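Local atomic coordinates of leucine aminopeptidase (Parabacteroides distasonis, PDB entry 3TC8), a protein that binds zinc and probably acts as an aminopeptidase or, like some relatives in the M28 family, as a glutaminyl-peptide cyclotransferase. Residues G51-A55 and A82-I86; H102-Y108 and F156-G162; P121-D127 and Y279-D285; D126-G131 and L199-G204. One frame throughout, in Å; residues are numbered along the deposited sequence.

Interaction 1: residues G51-A55 and A82-I86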
# COMPACT_ATOMS: atom_id res chain seq x y z
N GLY A 51 14.07 1.81 -4.16
CA GLY A 51 14.12 1.43 -2.77
C GLY A 51 15.05 2.30 -1.98
O GLY A 51 14.78 2.71 -0.86
N ASP A 52 16.21 2.59 -2.57
CA ASP A 52 17.15 3.51 -1.93
C ASP A 52 16.55 4.90 -1.69
O ASP A 52 16.72 5.50 -0.63
CB ASP A 52 18.44 3.66 -2.74
CG ASP A 52 19.34 2.43 -2.75
OD1 ASP A 52 19.04 1.43 -2.11
OD2 ASP A 52 20.39 2.54 -3.42
N TYR A 53 15.81 5.39 -2.68
CA TYR A 53 15.10 6.66 -2.58
C TYR A 53 14.04 6.65 -1.48
O TYR A 53 13.98 7.57 -0.66
CB TYR A 53 14.48 6.97 -3.95
CG TYR A 53 13.54 8.15 -3.92
CD1 TYR A 53 14.00 9.45 -3.85
CD2 TYR A 53 12.19 7.95 -3.88
CE1 TYR A 53 13.14 10.53 -3.76
CE2 TYR A 53 11.27 9.04 -3.78
CZ TYR A 53 11.80 10.32 -3.66
OH TYR A 53 10.96 11.41 -3.57
N LEU A 54 13.24 5.59 -1.41
CA LEU A 54 12.22 5.50 -0.39
C LEU A 54 12.82 5.47 1.01
O LEU A 54 12.33 6.13 1.93
CB LEU A 54 11.35 4.25 -0.62
CG LEU A 54 10.52 4.26 -1.89
CD1 LEU A 54 9.81 2.92 -2.07
CD2 LEU A 54 9.53 5.43 -1.93
N ALA A 55 13.88 4.69 1.18
CA ALA A 55 14.55 4.62 2.47
C ALA A 55 15.08 5.98 2.91
O ALA A 55 14.98 6.38 4.07
CB ALA A 55 15.66 3.59 2.46
N ALA A 82 14.41 -9.20 -2.45
CA ALA A 82 13.35 -8.38 -1.88
C ALA A 82 13.87 -7.50 -0.75
O ALA A 82 14.85 -7.84 -0.06
CB ALA A 82 12.22 -9.27 -1.39
N ARG A 83 13.19 -6.38 -0.56
CA ARG A 83 13.55 -5.42 0.45
C ARG A 83 12.28 -4.75 0.97
O ARG A 83 11.65 -3.96 0.28
CB ARG A 83 14.51 -4.37 -0.12
CG ARG A 83 14.83 -3.28 0.84
CD ARG A 83 15.99 -2.41 0.52
NE ARG A 83 15.97 -1.94 -0.88
CZ ARG A 83 16.72 -0.93 -1.35
NH1 ARG A 83 17.27 -0.07 -0.53
NH2 ARG A 83 16.81 -0.77 -2.63
N ASN A 84 11.87 -5.12 2.18
CA ASN A 84 10.81 -4.40 2.89
C ASN A 84 11.44 -3.21 3.60
O ASN A 84 12.52 -3.32 4.15
CB ASN A 84 10.11 -5.29 3.91
CG ASN A 84 9.43 -6.50 3.32
OD1 ASN A 84 8.78 -6.42 2.28
ND2 ASN A 84 9.50 -7.63 4.04
N ILE A 85 10.79 -2.06 3.52
CA ILE A 85 11.32 -0.82 4.07
C ILE A 85 10.41 -0.34 5.17
O ILE A 85 9.24 -0.09 4.94
CB ILE A 85 11.53 0.22 2.97
CG1 ILE A 85 12.40 -0.31 1.83
CG2 ILE A 85 12.06 1.53 3.53
CD1 ILE A 85 12.39 0.50 0.57
N ILE A 86 10.97 -0.21 6.37
CA ILE A 86 10.21 0.14 7.55
C ILE A 86 10.72 1.45 8.14
O ILE A 86 11.90 1.58 8.36
CB ILE A 86 10.31 -0.95 8.65
CG1 ILE A 86 9.83 -2.31 8.14
CG2 ILE A 86 9.54 -0.51 9.91
CD1 ILE A 86 10.84 -3.29 7.74
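Helix 45-60 packs here on strand 79-89. The helix segment 51-55 and the strand segment 82-86 run nearly parallel, at 14°, with their axes 9.3 Å apart at closest approach. The main polar link is a salt bridge. Arg83 NH1 donates to Asp52 OD1 at 2.8 Å, and Arg83 NH2 adds a weak bond to the same Asp52 OD1 at 3.2 Å. Asp52 starts from an exposed position on the helix, and its carboxylate turns back to meet the buried arginine. The guanidinium has further acceptors: NH1 also reaches Gln67 OE1 on the neighbouring strand, and NH2 the carbonyl of Lys48, one turn back in the helix. One face of the guanidinium lies against Gly51, whose CA is 3.5 Å from Arg83 NH2. A CB on Gly51 would clash with that nitrogen. The Gly51 carbonyl is taken up inside the helix by Ala55 N at 3.0 Å. The backbone of Arg83 is also paired, its N with Asp157 and its O with the Trp103 indole. Asn84, on the other strand face, bonds Gln68, Asp157 and Gly178. The remaining contacts between the segments are mostly apolar. Ile85 CD1 lies 4.1 Å from Leu54 CB, and Ile85 CG2 lies 4.3 Å from Ala55 CB. This is helix-on-sheet packing of an alpha/beta fold, with one buried arginine tied to the helix, away from the zinc site.

Interaction 2: residues H102-Y108 and F156-G162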
# COMPACT_ATOMS: atom_id res chain seq x y z
N HIS A 102 2.32 -1.68 -0.68
CA HIS A 102 3.36 -2.38 -1.45
C HIS A 102 4.03 -1.40 -2.40
O HIS A 102 3.40 -0.50 -2.95
CB HIS A 102 2.82 -3.60 -2.21
CG HIS A 102 2.20 -3.36 -3.54
ND1 HIS A 102 2.94 -3.48 -4.70
CD2 HIS A 102 0.96 -3.01 -3.93
CE1 HIS A 102 2.19 -3.20 -5.74
NE2 HIS A 102 0.97 -2.94 -5.32
N TRP A 103 5.33 -1.60 -2.63
CA TRP A 103 6.11 -0.68 -3.46
C TRP A 103 6.62 -1.26 -4.78
O TRP A 103 7.09 -0.50 -5.64
CB TRP A 103 7.27 -0.02 -2.68
CG TRP A 103 8.42 -0.88 -2.34
CD1 TRP A 103 8.55 -1.68 -1.26
CD2 TRP A 103 9.67 -0.95 -3.03
NE1 TRP A 103 9.80 -2.25 -1.24
CE2 TRP A 103 10.53 -1.79 -2.29
CE3 TRP A 103 10.16 -0.36 -4.20
CZ2 TRP A 103 11.81 -2.07 -2.72
CZ3 TRP A 103 11.45 -0.61 -4.60
CH2 TRP A 103 12.27 -1.44 -3.86
N ASP A 104 6.60 -2.58 -4.93
CA ASP A 104 6.98 -3.20 -6.19
C ASP A 104 5.96 -2.95 -7.28
O ASP A 104 4.78 -2.65 -7.01
CB ASP A 104 7.18 -4.70 -6.00
CG ASP A 104 5.92 -5.43 -5.56
OD1 ASP A 104 5.29 -4.99 -4.58
OD2 ASP A 104 5.60 -6.46 -6.21
N SER A 105 6.43 -3.12 -8.51
CA SER A 105 5.57 -3.11 -9.69
C SER A 105 5.52 -4.50 -10.30
O SER A 105 6.52 -5.21 -10.39
CB SER A 105 6.20 -2.17 -10.77
OG SER A 105 6.44 -0.88 -10.28
N ARG A 106 4.35 -4.87 -10.79
CA ARG A 106 4.17 -6.17 -11.42
C ARG A 106 5.02 -6.28 -12.69
O ARG A 106 5.00 -5.38 -13.53
CB ARG A 106 2.69 -6.36 -11.73
CG ARG A 106 2.32 -7.73 -12.33
CD ARG A 106 0.94 -8.15 -11.90
NE ARG A 106 0.49 -9.41 -12.48
CZ ARG A 106 0.83 -10.59 -11.99
NH1 ARG A 106 1.74 -10.71 -11.06
NH2 ARG A 106 0.36 -11.71 -12.53
N PRO A 107 5.62 -7.44 -12.92
CA PRO A 107 6.45 -7.64 -14.13
C PRO A 107 5.67 -7.97 -15.40
O PRO A 107 6.27 -8.15 -16.44
CB PRO A 107 7.36 -8.77 -13.74
CG PRO A 107 6.57 -9.57 -12.75
CD PRO A 107 5.89 -8.51 -11.93
N TYR A 108 4.37 -8.07 -15.25
CA TYR A 108 3.45 -8.47 -16.29
C TYR A 108 2.31 -7.48 -16.40
O TYR A 108 2.01 -6.75 -15.45
CB TYR A 108 2.83 -9.86 -16.01
CG TYR A 108 3.79 -10.91 -15.55
CD1 TYR A 108 4.91 -11.26 -16.29
CD2 TYR A 108 3.62 -11.53 -14.32
CE1 TYR A 108 5.78 -12.23 -15.85
CE2 TYR A 108 4.52 -12.50 -13.84
CZ TYR A 108 5.60 -12.82 -14.61
OH TYR A 108 6.45 -13.80 -14.16
N PHE A 156 6.06 -2.78 1.73
CA PHE A 156 6.28 -4.21 1.51
C PHE A 156 6.62 -4.47 0.04
O PHE A 156 6.03 -3.91 -0.86
CB PHE A 156 5.05 -5.01 1.91
CG PHE A 156 4.85 -5.09 3.39
CD1 PHE A 156 5.69 -5.81 4.19
CD2 PHE A 156 3.75 -4.49 4.01
CE1 PHE A 156 5.50 -5.92 5.53
CE2 PHE A 156 3.57 -4.61 5.38
CZ PHE A 156 4.42 -5.35 6.13
N ASP A 157 7.58 -5.36 -0.14
CA ASP A 157 8.04 -5.74 -1.46
C ASP A 157 7.39 -7.00 -1.96
O ASP A 157 6.71 -7.73 -1.22
CB ASP A 157 9.58 -5.95 -1.42
CG ASP A 157 10.28 -5.83 -2.75
OD1 ASP A 157 9.65 -5.52 -3.78
OD2 ASP A 157 11.53 -5.95 -2.71
N ALA A 158 7.52 -7.20 -3.25
CA ALA A 158 7.17 -8.47 -3.89
C ALA A 158 5.72 -8.85 -3.61
O ALA A 158 5.40 -10.04 -3.47
CB ALA A 158 8.14 -9.55 -3.50
N GLU A 159 4.82 -7.88 -3.64
CA GLU A 159 3.42 -8.15 -3.49
C GLU A 159 2.77 -8.63 -4.78
O GLU A 159 1.80 -9.38 -4.72
CB GLU A 159 2.69 -6.90 -2.98
CG GLU A 159 1.18 -7.05 -2.79
CD GLU A 159 0.31 -6.92 -4.02
OE1 GLU A 159 0.75 -6.23 -4.97
OE2 GLU A 159 -0.83 -7.53 -4.01
N ASP A 160 3.28 -8.12 -5.90
CA ASP A 160 2.53 -8.18 -7.17
C ASP A 160 3.25 -9.04 -8.23
O ASP A 160 3.12 -8.77 -9.42
CB ASP A 160 2.24 -6.78 -7.69
CG ASP A 160 0.86 -6.64 -8.27
OD1 ASP A 160 0.04 -7.56 -8.16
OD2 ASP A 160 0.57 -5.61 -8.81
N TYR A 161 3.90 -10.10 -7.77
CA TYR A 161 4.65 -11.05 -8.60
C TYR A 161 3.95 -12.43 -8.57
O TYR A 161 4.58 -13.45 -8.81
CB TYR A 161 6.12 -11.13 -8.13
CG TYR A 161 7.18 -11.33 -9.20
CD1 TYR A 161 7.30 -12.52 -9.95
CD2 TYR A 161 8.15 -10.36 -9.41
CE1 TYR A 161 8.32 -12.66 -10.85
CE2 TYR A 161 9.20 -10.53 -10.29
CZ TYR A 161 9.27 -11.71 -11.00
OH TYR A 161 10.33 -11.87 -11.88
N GLY A 162 2.65 -12.45 -8.32
CA GLY A 162 1.90 -13.69 -8.28
C GLY A 162 1.64 -14.25 -9.66
O GLY A 162 1.85 -13.59 -10.69
O HOH W 1 2.12 -3.46 -9.45
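This is a buried loop-to-loop contact where two adjacent parallel strands, 96-102 and 150-156, end beside the zinc site. His102 and Phe156 form the last bridge, and Trp103 N bonds Phe156 O at 3.0 Å. Beyond it, side chains take over from the sheet. Asp104 receives two backbone amides: Glu159 N reaches its OD1 at 3.1 Å and Asp160 N its OD2 at 2.9 Å. His102 ND1 also donates to Asp104 OD1, at 2.8 Å, while His102 NE2 is hydrogen-bonded to Asp127 OD1, of another zinc ligand. Arg106 holds the far end. Its NH1 bonds Asp160 O and Gly162 O, both at 2.9 Å, and its NH2 bonds Gly162 O at 3.0 Å. A water accepts from Arg106 N at 3.0 Å and donates to Asp160 OD2 at 2.7 Å. Pro107 CG sits 3.7 Å from the centroid of the Tyr161 ring, over its face, as a CH-pi contact. Asp160 is a zinc ligand, and its backbone N and O are both held by these bonds. Around the contact, Asp157 bonds Arg83 of strand 79-89, and Tyr161 touches Leu80 of that strand. Helix 177-184 packs on Phe156 and Ala158, and Asp250 of helix 250-258 meets His102 and Glu159.

Interaction 3: residues P121-D127 and Y279-D285. With EDO (1,2-ethanediol), chain D.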
# COMPACT_ATOMS: atom_id res chain seq x y z
N PRO A 121 6.37 -5.40 -18.02
CA PRO A 121 6.12 -4.73 -16.74
C PRO A 121 5.31 -3.49 -16.88
O PRO A 121 5.36 -2.77 -17.89
CB PRO A 121 7.53 -4.37 -16.24
CG PRO A 121 8.41 -5.43 -16.87
CD PRO A 121 7.82 -5.59 -18.26
N LEU A 122 4.50 -3.22 -15.88
CA LEU A 122 3.68 -2.00 -15.86
C LEU A 122 4.30 -0.96 -14.93
O LEU A 122 5.11 -1.25 -14.06
CB LEU A 122 2.24 -2.34 -15.56
CG LEU A 122 1.91 -3.24 -14.35
CD1 LEU A 122 2.06 -2.48 -13.00
CD2 LEU A 122 0.53 -3.84 -14.48
N ASP A 123 3.91 0.29 -15.14
CA ASP A 123 4.45 1.40 -14.36
C ASP A 123 4.01 1.30 -12.91
O ASP A 123 4.69 1.80 -12.02
CB ASP A 123 4.01 2.73 -14.93
CG ASP A 123 4.86 3.21 -16.09
OD1 ASP A 123 5.98 2.70 -16.31
OD2 ASP A 123 4.39 4.19 -16.75
N GLY A 124 2.85 0.73 -12.66
CA GLY A 124 2.35 0.58 -11.33
C GLY A 124 2.17 1.89 -10.61
O GLY A 124 2.43 2.01 -9.41
N ALA A 125 1.67 2.90 -11.33
CA ALA A 125 1.46 4.21 -10.73
C ALA A 125 0.39 4.11 -9.63
O ALA A 125 0.60 4.64 -8.53
CB ALA A 125 1.01 5.20 -11.79
N ASP A 126 -0.77 3.51 -9.94
CA ASP A 126 -1.80 3.35 -8.94
C ASP A 126 -1.53 2.11 -8.09
O ASP A 126 -1.65 2.15 -6.86
CB ASP A 126 -3.17 3.32 -9.57
CG ASP A 126 -4.31 3.63 -8.63
OD1 ASP A 126 -4.06 4.22 -7.55
OD2 ASP A 126 -5.45 3.29 -9.00
N ASP A 127 -1.20 0.98 -8.73
CA ASP A 127 -0.93 -0.28 -8.06
C ASP A 127 0.53 -0.31 -7.64
O ASP A 127 1.40 -0.83 -8.33
CB ASP A 127 -1.30 -1.39 -8.98
CG ASP A 127 -1.40 -2.74 -8.36
OD1 ASP A 127 -1.01 -2.94 -7.21
OD2 ASP A 127 -1.87 -3.64 -9.12
N TYR A 279 -7.89 -0.27 -15.59
CA TYR A 279 -6.51 -0.33 -15.97
C TYR A 279 -5.67 -1.26 -15.12
O TYR A 279 -4.45 -1.38 -15.36
CB TYR A 279 -5.93 1.10 -15.99
CG TYR A 279 -6.16 1.84 -14.70
CD1 TYR A 279 -5.36 1.62 -13.59
CD2 TYR A 279 -7.16 2.79 -14.60
CE1 TYR A 279 -5.57 2.30 -12.39
CE2 TYR A 279 -7.41 3.44 -13.41
CZ TYR A 279 -6.62 3.20 -12.31
OH TYR A 279 -6.89 3.93 -11.17
N TRP A 280 -6.26 -1.93 -14.15
CA TRP A 280 -5.53 -2.83 -13.26
C TRP A 280 -4.82 -3.95 -14.05
O TRP A 280 -5.43 -4.62 -14.89
CB TRP A 280 -6.50 -3.46 -12.27
CG TRP A 280 -5.95 -4.52 -11.41
CD1 TRP A 280 -5.11 -4.38 -10.35
CD2 TRP A 280 -6.22 -5.92 -11.50
NE1 TRP A 280 -4.88 -5.56 -9.76
CE2 TRP A 280 -5.53 -6.54 -10.46
CE3 TRP A 280 -6.99 -6.71 -12.37
CZ2 TRP A 280 -5.60 -7.93 -10.23
CZ3 TRP A 280 -7.06 -8.07 -12.15
CH2 TRP A 280 -6.39 -8.65 -11.09
N HIS A 281 -3.53 -4.08 -13.80
CA HIS A 281 -2.72 -5.13 -14.44
C HIS A 281 -2.71 -5.01 -15.98
O HIS A 281 -2.64 -6.00 -16.72
CB HIS A 281 -3.08 -6.53 -13.91
CG HIS A 281 -2.58 -6.73 -12.52
ND1 HIS A 281 -2.61 -7.94 -11.87
CD2 HIS A 281 -2.00 -5.85 -11.66
CE1 HIS A 281 -2.09 -7.79 -10.66
NE2 HIS A 281 -1.70 -6.53 -10.51
N THR A 282 -2.77 -3.77 -16.42
CA THR A 282 -2.58 -3.41 -17.81
C THR A 282 -1.52 -2.34 -17.94
O THR A 282 -1.12 -1.69 -16.95
CB THR A 282 -3.88 -2.81 -18.45
OG1 THR A 282 -4.03 -1.42 -18.08
CG2 THR A 282 -5.14 -3.59 -18.14
N GLN A 283 -1.08 -2.09 -19.18
CA GLN A 283 -0.15 -1.02 -19.45
C GLN A 283 -0.66 0.36 -19.10
O GLN A 283 0.17 1.27 -18.89
CB GLN A 283 0.26 -1.05 -20.93
CG GLN A 283 1.23 -2.20 -21.24
CD GLN A 283 2.60 -1.92 -20.72
OE1 GLN A 283 3.31 -1.09 -21.30
NE2 GLN A 283 2.99 -2.59 -19.63
N LYS A 284 -1.97 0.51 -18.97
CA LYS A 284 -2.54 1.80 -18.61
C LYS A 284 -2.55 2.12 -17.13
O LYS A 284 -3.03 3.19 -16.75
CB LYS A 284 -3.95 1.90 -19.17
CG LYS A 284 -3.96 2.13 -20.66
CD LYS A 284 -5.34 2.40 -21.19
CE LYS A 284 -5.37 2.71 -22.68
NZ LYS A 284 -6.79 2.62 -23.20
N ASP A 285 -1.90 1.31 -16.29
CA ASP A 285 -1.66 1.70 -14.90
C ASP A 285 -0.42 2.61 -14.84
O ASP A 285 0.67 2.24 -14.36
CB ASP A 285 -1.53 0.50 -13.97
CG ASP A 285 -1.42 0.92 -12.51
OD1 ASP A 285 -1.60 2.13 -12.23
OD2 ASP A 285 -1.09 0.08 -11.67
C1 EDO D . -4.75 -5.66 -5.65
O1 EDO D . -3.79 -6.50 -5.01
C2 EDO D . -4.11 -4.90 -6.80
O2 EDO D . -3.14 -5.68 -7.56
O HOH W 2 2.68 0.91 -17.65
O HOH W 3 -2.22 -2.53 -11.81
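Asp285, Leu122 and Asp127 have the largest areas buried in this contact. Asp285, from the loop 279-285, sits against the start of helix 125-144, where Gly124 is the N-cap residue. Its carboxylate takes the amides of the first turn: Asp126 N to OD1 at 2.8 Å and Asp127 N to OD2 at 3.1 Å. Its carbonyl O accepts from Ala125 N at 3.3 Å. The residue thus satisfies, through carboxylate and carbonyl, first-turn amides that have no helical partner. Leu122 packs against the tight turns of 279-285, a type II turn from Tyr279 to Thr282 and a type I turn from Thr282 to Asp285. Leu122 CD2 lies 3.5 Å from His281 CA and 3.7 Å from Thr282 O. Nearby, Gln283 NE2 donates to Pro121 O at 2.9 Å and is also hydrogen-bonded to Ser109 OG. Asp127 and His281 both bind the zinc ion, with Asp127 OD2 3.2 Å from His281 NE2. Asp127 OD1 accepts from His102. One water bridges the Asp127 carboxylate, the His281 backbone N and the Asp285 carboxylate. Tyr279 OH donates to Asp126 OD2 at 2.7 Å. Trp280 NE1 binds ethanediol O2 at 2.8 Å, which probably comes from the crystallisation liquor. Asp160 completes the protein ligands of the site. An Asp, Asp, His zinc centre of this kind fits a zinc exopeptidase of family M28.

Interaction 4: residues D126-G131 and L199-G204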
# COMPACT_ATOMS: atom_id res chain seq x y z
N ASP A 126 -0.77 3.51 -9.94
CA ASP A 126 -1.80 3.35 -8.94
C ASP A 126 -1.53 2.11 -8.09
O ASP A 126 -1.65 2.15 -6.86
CB ASP A 126 -3.17 3.32 -9.57
CG ASP A 126 -4.31 3.63 -8.63
OD1 ASP A 126 -4.06 4.22 -7.55
OD2 ASP A 126 -5.45 3.29 -9.00
N ASP A 127 -1.20 0.98 -8.73
CA ASP A 127 -0.93 -0.28 -8.06
C ASP A 127 0.53 -0.31 -7.64
O ASP A 127 1.40 -0.83 -8.33
CB ASP A 127 -1.30 -1.39 -8.98
CG ASP A 127 -1.40 -2.74 -8.36
OD1 ASP A 127 -1.01 -2.94 -7.21
OD2 ASP A 127 -1.87 -3.64 -9.12
N GLY A 128 0.79 0.29 -6.50
CA GLY A 128 2.10 0.47 -5.89
C GLY A 128 2.40 1.93 -5.61
O GLY A 128 2.53 2.36 -4.45
N GLY A 129 2.50 2.74 -6.64
CA GLY A 129 2.89 4.11 -6.43
C GLY A 129 1.99 4.89 -5.52
O GLY A 129 2.46 5.64 -4.68
N SER A 130 0.68 4.73 -5.67
CA SER A 130 -0.28 5.61 -4.96
C SER A 130 -0.20 5.41 -3.46
O SER A 130 -0.15 6.40 -2.72
CB SER A 130 -1.69 5.38 -5.45
OG SER A 130 -2.17 4.08 -5.10
N GLY A 131 -0.21 4.18 -2.98
CA GLY A 131 -0.19 3.94 -1.55
C GLY A 131 1.10 4.41 -0.92
O GLY A 131 1.09 5.02 0.14
N LEU A 199 -2.95 0.91 2.35
CA LEU A 199 -3.39 1.71 1.23
C LEU A 199 -2.95 0.98 -0.03
O LEU A 199 -1.74 0.74 -0.21
CB LEU A 199 -2.77 3.10 1.25
CG LEU A 199 -2.97 3.94 2.53
CD1 LEU A 199 -2.36 5.32 2.35
CD2 LEU A 199 -4.43 3.98 2.89
N ASP A 200 -3.86 0.72 -0.93
CA ASP A 200 -3.55 0.07 -2.20
C ASP A 200 -4.45 0.65 -3.28
O ASP A 200 -5.65 0.62 -3.10
CB ASP A 200 -3.75 -1.45 -2.05
CG ASP A 200 -3.25 -2.27 -3.21
OD1 ASP A 200 -2.59 -1.75 -4.12
OD2 ASP A 200 -3.45 -3.54 -3.21
N MSE A 201 -3.89 1.21 -4.34
CA MSE A 201 -4.73 1.81 -5.39
C MSE A 201 -5.67 2.89 -4.85
O MSE A 201 -6.89 2.79 -4.94
CB MSE A 201 -5.49 0.73 -6.23
CG MSE A 201 -4.52 -0.20 -6.98
SE MSE A 201 -5.33 -1.42 -8.14
CE MSE A 201 -5.41 -0.38 -9.56
N VAL A 202 -5.02 3.88 -4.25
CA VAL A 202 -5.67 5.02 -3.64
C VAL A 202 -5.44 6.33 -4.39
O VAL A 202 -5.64 7.40 -3.84
CB VAL A 202 -5.28 5.17 -2.16
CG1 VAL A 202 -5.79 3.98 -1.35
CG2 VAL A 202 -3.81 5.41 -2.00
N GLY A 203 -5.05 6.23 -5.67
CA GLY A 203 -4.79 7.41 -6.46
C GLY A 203 -5.66 7.65 -7.65
O GLY A 203 -5.55 8.72 -8.27
N GLY A 204 -6.49 6.71 -8.05
CA GLY A 204 -7.23 6.83 -9.29
C GLY A 204 -8.32 7.87 -9.23
O GLY A 204 -9.05 7.97 -8.24
O HOH W 4 -7.45 4.07 -7.44
O HOH W 5 -1.04 0.47 -4.32
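Two direct hydrogen bonds join the start of helix 125-144 to the chain that leaves strand 195-200. Gly203 N donates to Asp126 OD1 at 2.9 Å, and Val202 N donates to Ser130 OG at 3.0 Å. Ser130 OG in turn donates to Asp126 O at 2.7 Å, within a wide pi-type turn. The second oxygen of Asp126, OD2, accepts from Tyr279. Two waters add bridges. One donates to Asp126 OD2 at 2.7 Å and accepts from Gly204 N at 2.9 Å. The other accepts from Gly128 N and Met201 N, both at 2.9 Å, and lies 2.7 Å from Asp200 OD1. Close packing comes next. Selenomethionine Met201 puts CG 3.7 Å from Asp127 CA, and its side chain also touches Trp280. Gly131 CA lies 3.8 Å from Leu199 O and 3.9 Å from Val202 CG2. A CB on Gly131 would clash with that carbonyl, and one on Gly203 would clash with Ser130 CB. Like charges also meet, with Asp127 OD1 3.7 Å from Asp200 OD1. Asp127 OD1 accepts from His102, and Asp127 OD2 belongs to the zinc site. The chemistry is that of a fully buried polar joint. Carboxylate, hydroxyl and water satisfy loop amides directly beside a metal ligand, while the clustered carboxylates of Asp126, Asp127 and Asp200 give the surroundings a negative character, suited to a zinc cation.

Overall arrangement
All four contacts are largely buried, but they differ in place and chemistry. Measured from contact centre to chain centre, interaction 4 lies nearest, at about 7 Å, and interaction 3 farthest, at about 14 Å. Interaction 1 is regular helix-on-sheet packing with one salt bridge, from buried Arg83 to exposed Asp52. The others lie at strand ends, loops and the start of helix 125-144 and rely on carboxylates, amides and water. Interactions 2, 3 and 4 meet at the zinc: interaction 2 supplies Asp160, interaction 3 His281, and interactions 3 and 4 share Asp127. His102 NE2 to Asp127 OD1, 2.7 Å, joins interaction 2 to both. Interaction 1 touches only interaction 2, through Asp157, Trp103 and Phe156.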